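Local atomic coordinates of ADP-ribosylglycohydrolase (Thermus thermophilus, PDB entry 2YZV), a protein that belongs to the ADP-ribosylglycohydrolase family and folds into a compact domain built of helices and loops, without strands, that holds two magnesium ions. Residues D237-M242 / A271-W276. Numbering follows the deposited sequence.
Sequences DFEEGM and AIPGRW
Within the all-helical fold of the ADP-ribosylglycohydrolases, the first turns of two helices, 238-246 and 274-279, meet and show how N-terminal helix ends can be packed through side chains and a single water. Asp237 N-caps the first: its OD1 accepts from Glu240 N at 2.7 Å, nearly along the C-O axis of the carboxylate. Pro273 occupies the N-cap position of the second. Phe238, with CG anti to the backbone N (chi1 -172°), presents one ring face to Ile272, whose CG1 sits 3.7 Å from the Phe238 ring centroid and almost exactly on the ring normal, a CH-pi contact. The same phenyl ring meets Trp276 edge to edge, CE2 against CZ3, and also touches Ala263 and Tyr267 of helix 252-267. Over one face of the Trp276 indole lies Pro273 CG, offset toward the rim, while Met242 CG approaches Trp276 CZ3 obliquely at 3.8 Å. Helix 4-26 adds Val20 and Leu24 to the indole, and Glu41 accepts from its NE1, which satisfies this N-H. Farther out, the extended chain of Glu239 passes Pro273 CG and lays its own CG 3.8 Å from Trp276 CH2. Glu239 OE1 forms a salt bridge to Arg275 NH2 at 2.8 Å, though the position of OE1 is less certain; the hydrogen bond is weak, bent to 128°, and the planes are 60° apart. Arg243 is the stronger partner of Glu239, as Glu41 is of Arg275; the two acids probably offset the repulsion between the neighbouring guanidinium groups. Between the backbones, one water accepts from Glu239 N at 3.0 Å and donates to Ala271 O at 2.9 Å.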
# COMPACT_ATOMS: atom_id res chain seq x y z
N ASP A 237 11.89 -8.32 -11.66
CA ASP A 237 11.74 -9.06 -10.42
C ASP A 237 11.43 -8.06 -9.31
O ASP A 237 11.43 -6.86 -9.55
CB ASP A 237 13.01 -9.87 -10.09
CG ASP A 237 14.27 -9.03 -10.13
OD1 ASP A 237 14.31 -7.97 -9.48
OD2 ASP A 237 15.23 -9.44 -10.82
N PHE A 238 11.14 -8.56 -8.12
CA PHE A 238 10.80 -7.68 -7.00
C PHE A 238 11.85 -6.61 -6.75
O PHE A 238 11.54 -5.41 -6.68
CB PHE A 238 10.60 -8.50 -5.72
CG PHE A 238 10.06 -7.69 -4.58
CD1 PHE A 238 8.69 -7.65 -4.34
CD2 PHE A 238 10.91 -6.96 -3.75
CE1 PHE A 238 8.17 -6.89 -3.29
CE2 PHE A 238 10.41 -6.20 -2.70
CZ PHE A 238 9.03 -6.17 -2.47
N GLU A 239 13.10 -7.04 -6.61
CA GLU A 239 14.20 -6.13 -6.34
C GLU A 239 14.36 -5.02 -7.38
O GLU A 239 14.44 -3.84 -7.02
CB GLU A 239 15.51 -6.92 -6.23
CG GLU A 239 16.71 -6.08 -5.82
CD GLU A 239 17.95 -6.91 -5.58
OE1 GLU A 239 18.96 -6.36 -5.11
OE2 GLU A 239 17.91 -8.13 -5.87
N GLU A 240 14.40 -5.38 -8.65
CA GLU A 240 14.57 -4.38 -9.70
C GLU A 240 13.44 -3.35 -9.72
O GLU A 240 13.68 -2.15 -9.84
CB GLU A 240 14.69 -5.04 -11.07
CG GLU A 240 14.93 -4.04 -12.19
CD GLU A 240 15.26 -4.70 -13.51
OE1 GLU A 240 14.50 -5.58 -13.96
OE2 GLU A 240 16.29 -4.32 -14.11
N GLY A 241 12.21 -3.83 -9.59
CA GLY A 241 11.07 -2.93 -9.59
C GLY A 241 11.08 -2.04 -8.36
O GLY A 241 10.75 -0.86 -8.45
N MET A 242 11.46 -2.59 -7.22
CA MET A 242 11.51 -1.80 -5.99
C MET A 242 12.52 -0.67 -6.11
O MET A 242 12.26 0.46 -5.68
CB MET A 242 11.85 -2.68 -4.79
CG MET A 242 11.89 -1.91 -3.47
SD MET A 242 10.31 -1.13 -3.03
CE MET A 242 9.39 -2.55 -2.47
N ALA A 271 10.64 -14.28 -3.15
CA ALA A 271 11.32 -13.50 -4.17
C ALA A 271 11.88 -12.17 -3.65
O ALA A 271 12.63 -11.49 -4.36
CB ALA A 271 10.38 -13.24 -5.35
N ILE A 272 11.51 -11.80 -2.44
CA ILE A 272 12.00 -10.56 -1.85
C ILE A 272 13.39 -10.82 -1.26
O ILE A 272 13.60 -11.79 -0.54
CB ILE A 272 11.07 -10.06 -0.72
CG1 ILE A 272 9.66 -9.82 -1.27
CG2 ILE A 272 11.64 -8.80 -0.09
CD1 ILE A 272 8.65 -9.36 -0.24
N PRO A 273 14.37 -9.95 -1.58
CA PRO A 273 15.73 -10.12 -1.07
C PRO A 273 15.77 -10.45 0.42
O PRO A 273 15.22 -9.72 1.25
CB PRO A 273 16.38 -8.77 -1.37
CG PRO A 273 15.75 -8.41 -2.67
CD PRO A 273 14.29 -8.76 -2.45
N GLY A 274 16.41 -11.57 0.75
CA GLY A 274 16.49 -11.99 2.14
C GLY A 274 17.09 -10.95 3.07
O GLY A 274 16.63 -10.79 4.20
N ARG A 275 18.11 -10.24 2.61
CA ARG A 275 18.75 -9.23 3.44
C ARG A 275 17.79 -8.09 3.79
O ARG A 275 17.92 -7.48 4.85
CB ARG A 275 20.01 -8.68 2.76
CG ARG A 275 19.78 -8.04 1.40
CD ARG A 275 21.11 -7.65 0.77
NE ARG A 275 20.92 -6.96 -0.50
CZ ARG A 275 20.46 -7.53 -1.61
NH1 ARG A 275 20.14 -8.82 -1.62
NH2 ARG A 275 20.32 -6.81 -2.71
N TRP A 276 16.85 -7.79 2.90
CA TRP A 276 15.88 -6.74 3.16
C TRP A 276 14.92 -7.21 4.26
O TRP A 276 14.61 -6.46 5.19
CB TRP A 276 15.08 -6.38 1.90
CG TRP A 276 15.86 -5.61 0.87
CD1 TRP A 276 17.14 -5.13 1.00
CD2 TRP A 276 15.42 -5.20 -0.43
NE1 TRP A 276 17.51 -4.45 -0.13
CE2 TRP A 276 16.48 -4.48 -1.03
CE3 TRP A 276 14.23 -5.38 -1.15
CZ2 TRP A 276 16.38 -3.93 -2.32
CZ3 TRP A 276 14.13 -4.83 -2.43
CH2 TRP A 276 15.20 -4.12 -3.00
O HOH W 1 13.81 -9.97 -6.49